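Local atomic coordinates of uncharacterized bacterial lipoprotein (Bacteroides thetaiotaomicron VPI-5482, PDB entry 3GF6), a protein that is of unknown function but is a bacterial lipoprotein with an all-beta fold, built from two antiparallel sheets. Residues 16-22 with 177-183. Sequence-based numbering, arbitrary orientation.
Sequences ERGGPAL and TYDRSDL. With EDO (1,2-ethanediol), chain G.
Gly19 and Ser181 form a single antiparallel hydrogen-bonded pair, Gly19 N to Ser181 O at 2.7 Å and Ser181 N to Gly19 O at 3.0 Å. This is the tight part of the contact: a CB on Gly19 would run into Asp182 OD2 and Ser181 OG, and Gly18 has backbone angles suited to glycine. Ser181 OG sits between its own N and carbonyl carbon (chi1 67°), from where it meets a lone pair of Pro20 O in the carbonyl plane at 2.6 Å. Arg180 bends at chi2 and chi3, turning its guanidinium edge to the carbonyls of Gly18 and Gly19, with Arg17 O over one face. Arg180 NH2 reaches Gly18 O in the guanidinium plane at 2.8 Å, while NE takes Gly19 O from the carbonyl face opposite Ser181 N. Replacing Arg180 by an alanine is likely to strip Gly18 O and Gly19 O of these side-chain donors and leave Glu16 with one positive partner fewer. Tyr178 OH bonds Arg17 O at 2.6 Å. Toward Glu16 the fit loosens: the salt bridge from Arg180 NH1 to Glu16 OE1 is long at 3.4 Å and its hydrogen bond weak, one water links Glu16 OE1 to Asp179 N, another Glu16 O to Arg180 NH1, and OE2 turns to Lys157. The contact thus lays the loop following strand 14-16 along the end of strand 171-183, with strand 112-123 paired alongside and Phe154 and Met155 of strand 153-158 packing on Tyr178.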
loop_
_atom_site.group_PDB
_atom_site.type_symbol
_atom_site.label_atom_id
_atom_site.label_comp_id
_atom_site.label_asym_id
_atom_site.label_seq_id
_atom_site.Cartn_x
_atom_site.Cartn_y
_atom_site.Cartn_z
ATOM N N GLU A 16 -4.845 -9.435 9.910
ATOM C CA GLU A 16 -5.319 -8.207 10.568
ATOM C C GLU A 16 -4.992 -8.288 12.039
ATOM O O GLU A 16 -5.388 -9.253 12.689
ATOM C CB GLU A 16 -6.833 -8.027 10.408
ATOM C CG GLU A 16 -7.266 -7.335 9.143
ATOM C CD GLU A 16 -8.752 -6.954 9.146
ATOM O OE1 GLU A 16 -9.244 -6.336 10.136
ATOM O OE2 GLU A 16 -9.423 -7.303 8.154
ATOM N N ARG A 17 -4.246 -7.312 12.534
ATOM C CA ARG A 17 -3.879 -7.249 13.929
ATOM C C ARG A 17 -4.406 -5.952 14.520
ATOM O O ARG A 17 -4.776 -5.007 13.790
ATOM C CB ARG A 17 -2.369 -7.278 14.114
ATOM C CG ARG A 17 -1.658 -8.453 13.401
ATOM C CD ARG A 17 -0.246 -8.560 13.921
ATOM N NE ARG A 17 0.669 -9.108 12.925
ATOM C CZ ARG A 17 0.779 -10.388 12.613
ATOM N NH1 ARG A 17 0.012 -11.302 13.181
ATOM N NH2 ARG A 17 1.662 -10.749 11.717
ATOM N N GLY A 18 -4.389 -5.908 15.847
ATOM C CA GLY A 18 -4.711 -4.681 16.597
ATOM C C GLY A 18 -5.865 -4.932 17.541
ATOM O O GLY A 18 -6.526 -5.969 17.467
ATOM N N GLY A 19 -6.133 -3.964 18.412
ATOM C CA GLY A 19 -7.373 -3.967 19.185
ATOM C C GLY A 19 -8.573 -3.741 18.267
ATOM O O GLY A 19 -8.423 -3.443 17.080
ATOM N N PRO A 20 -9.780 -3.861 18.811
ATOM C CA PRO A 20 -10.978 -3.735 17.988
ATOM C C PRO A 20 -11.216 -2.300 17.479
ATOM O O PRO A 20 -10.584 -1.345 17.959
ATOM C CB PRO A 20 -12.100 -4.174 18.943
ATOM C CG PRO A 20 -11.570 -3.901 20.311
ATOM C CD PRO A 20 -10.083 -4.066 20.236
ATOM N N ALA A 21 -12.126 -2.162 16.521
ATOM C CA ALA A 21 -12.482 -0.869 15.958
ATOM C C ALA A 21 -12.703 0.131 17.067
ATOM O O ALA A 21 -13.439 -0.157 18.015
ATOM C CB ALA A 21 -13.754 -0.977 15.082
ATOM N N LEU A 22 -12.071 1.301 16.941
ATOM C CA LEU A 22 -12.211 2.390 17.919
ATOM C C LEU A 22 -13.539 3.094 17.794
ATOM O O LEU A 22 -13.859 3.608 16.735
ATOM C CB LEU A 22 -11.122 3.443 17.734
ATOM C CG LEU A 22 -11.174 4.679 18.637
ATOM C CD1 LEU A 22 -10.900 4.280 20.150
ATOM C CD2 LEU A 22 -10.198 5.737 18.140
ATOM N N THR A 177 -11.262 -2.710 3.675
ATOM C CA THR A 177 -11.294 -1.772 4.797
ATOM C C THR A 177 -10.499 -2.323 5.985
ATOM O O THR A 177 -10.295 -3.537 6.118
ATOM C CB THR A 177 -12.722 -1.490 5.258
ATOM O OG1 THR A 177 -13.347 -2.713 5.681
ATOM C CG2 THR A 177 -13.503 -0.831 4.167
ATOM N N TYR A 178 -10.042 -1.413 6.835
ATOM C CA TYR A 178 -9.337 -1.761 8.069
ATOM C C TYR A 178 -9.750 -0.765 9.140
ATOM O O TYR A 178 -9.850 0.439 8.877
ATOM C CB TYR A 178 -7.823 -1.794 7.824
ATOM C CG TYR A 178 -6.963 -2.064 9.054
ATOM C CD1 TYR A 178 -6.645 -3.370 9.457
ATOM C CD2 TYR A 178 -6.481 -1.024 9.844
ATOM C CE1 TYR A 178 -5.839 -3.609 10.553
ATOM C CE2 TYR A 178 -5.671 -1.267 10.986
ATOM C CZ TYR A 178 -5.370 -2.557 11.347
ATOM O OH TYR A 178 -4.574 -2.770 12.468
ATOM N N ASP A 179 -10.041 -1.284 10.321
ATOM C CA ASP A 179 -10.546 -0.493 11.432
ATOM C C ASP A 179 -10.147 -1.129 12.763
ATOM O O ASP A 179 -10.856 -1.963 13.324
ATOM C CB ASP A 179 -12.060 -0.381 11.253
ATOM C CG ASP A 179 -12.732 0.583 12.215
ATOM O OD1 ASP A 179 -12.102 1.223 13.085
ATOM O OD2 ASP A 179 -13.977 0.670 12.089
ATOM N N ARG A 180 -8.974 -0.756 13.263
ATOM C CA ARG A 180 -8.444 -1.394 14.460
ATOM C C ARG A 180 -7.716 -0.353 15.291
ATOM O O ARG A 180 -7.542 0.797 14.857
ATOM C CB ARG A 180 -7.543 -2.589 14.117
ATOM C CG ARG A 180 -8.183 -3.660 13.244
ATOM C CD ARG A 180 -9.218 -4.527 14.032
ATOM N NE ARG A 180 -8.515 -5.513 14.846
ATOM C CZ ARG A 180 -8.252 -6.780 14.502
ATOM N NH1 ARG A 180 -8.680 -7.338 13.368
ATOM N NH2 ARG A 180 -7.572 -7.519 15.343
ATOM N N SER A 181 -7.359 -0.749 16.508
ATOM C CA SER A 181 -6.876 0.162 17.511
ATOM C C SER A 181 -5.650 -0.386 18.260
ATOM O O SER A 181 -5.157 -1.450 17.933
ATOM C CB SER A 181 -8.031 0.413 18.500
ATOM O OG SER A 181 -8.343 -0.771 19.220
ATOM N N ASP A 182 -5.213 0.357 19.277
ATOM C CA ASP A 182 -4.137 -0.034 20.189
ATOM C C ASP A 182 -2.818 -0.317 19.452
ATOM O O ASP A 182 -2.070 -1.239 19.824
ATOM C CB ASP A 182 -4.510 -1.283 21.012
ATOM C CG ASP A 182 -5.793 -1.117 21.803
ATOM O OD1 ASP A 182 -6.139 0.045 22.210
ATOM O OD2 ASP A 182 -6.439 -2.177 22.045
ATOM N N LEU A 183 -2.531 0.475 18.420
ATOM C CA LEU A 183 -1.321 0.277 17.654
ATOM C C LEU A 183 -0.195 1.189 18.152
ATOM O O LEU A 183 -0.452 2.331 18.539
ATOM C CB LEU A 183 -1.590 0.541 16.193
ATOM C CG LEU A 183 -2.739 -0.234 15.546
ATOM C CD1 LEU A 183 -2.919 0.271 14.092
ATOM C CD2 LEU A 183 -2.468 -1.761 15.628
HETATM C C1 EDO G . -12.807 1.420 7.987
HETATM O O1 EDO G . -13.275 1.640 6.651
HETATM C C2 EDO G . -13.999 0.912 8.802
HETATM O O2 EDO G . -14.459 1.940 9.678
HETATM O O HOH W 1 -10.744 -4.150 10.307
HETATM O O HOH W 2 -8.203 -10.122 13.097
HETATM O O HOH W 3 -10.279 1.939 14.655
#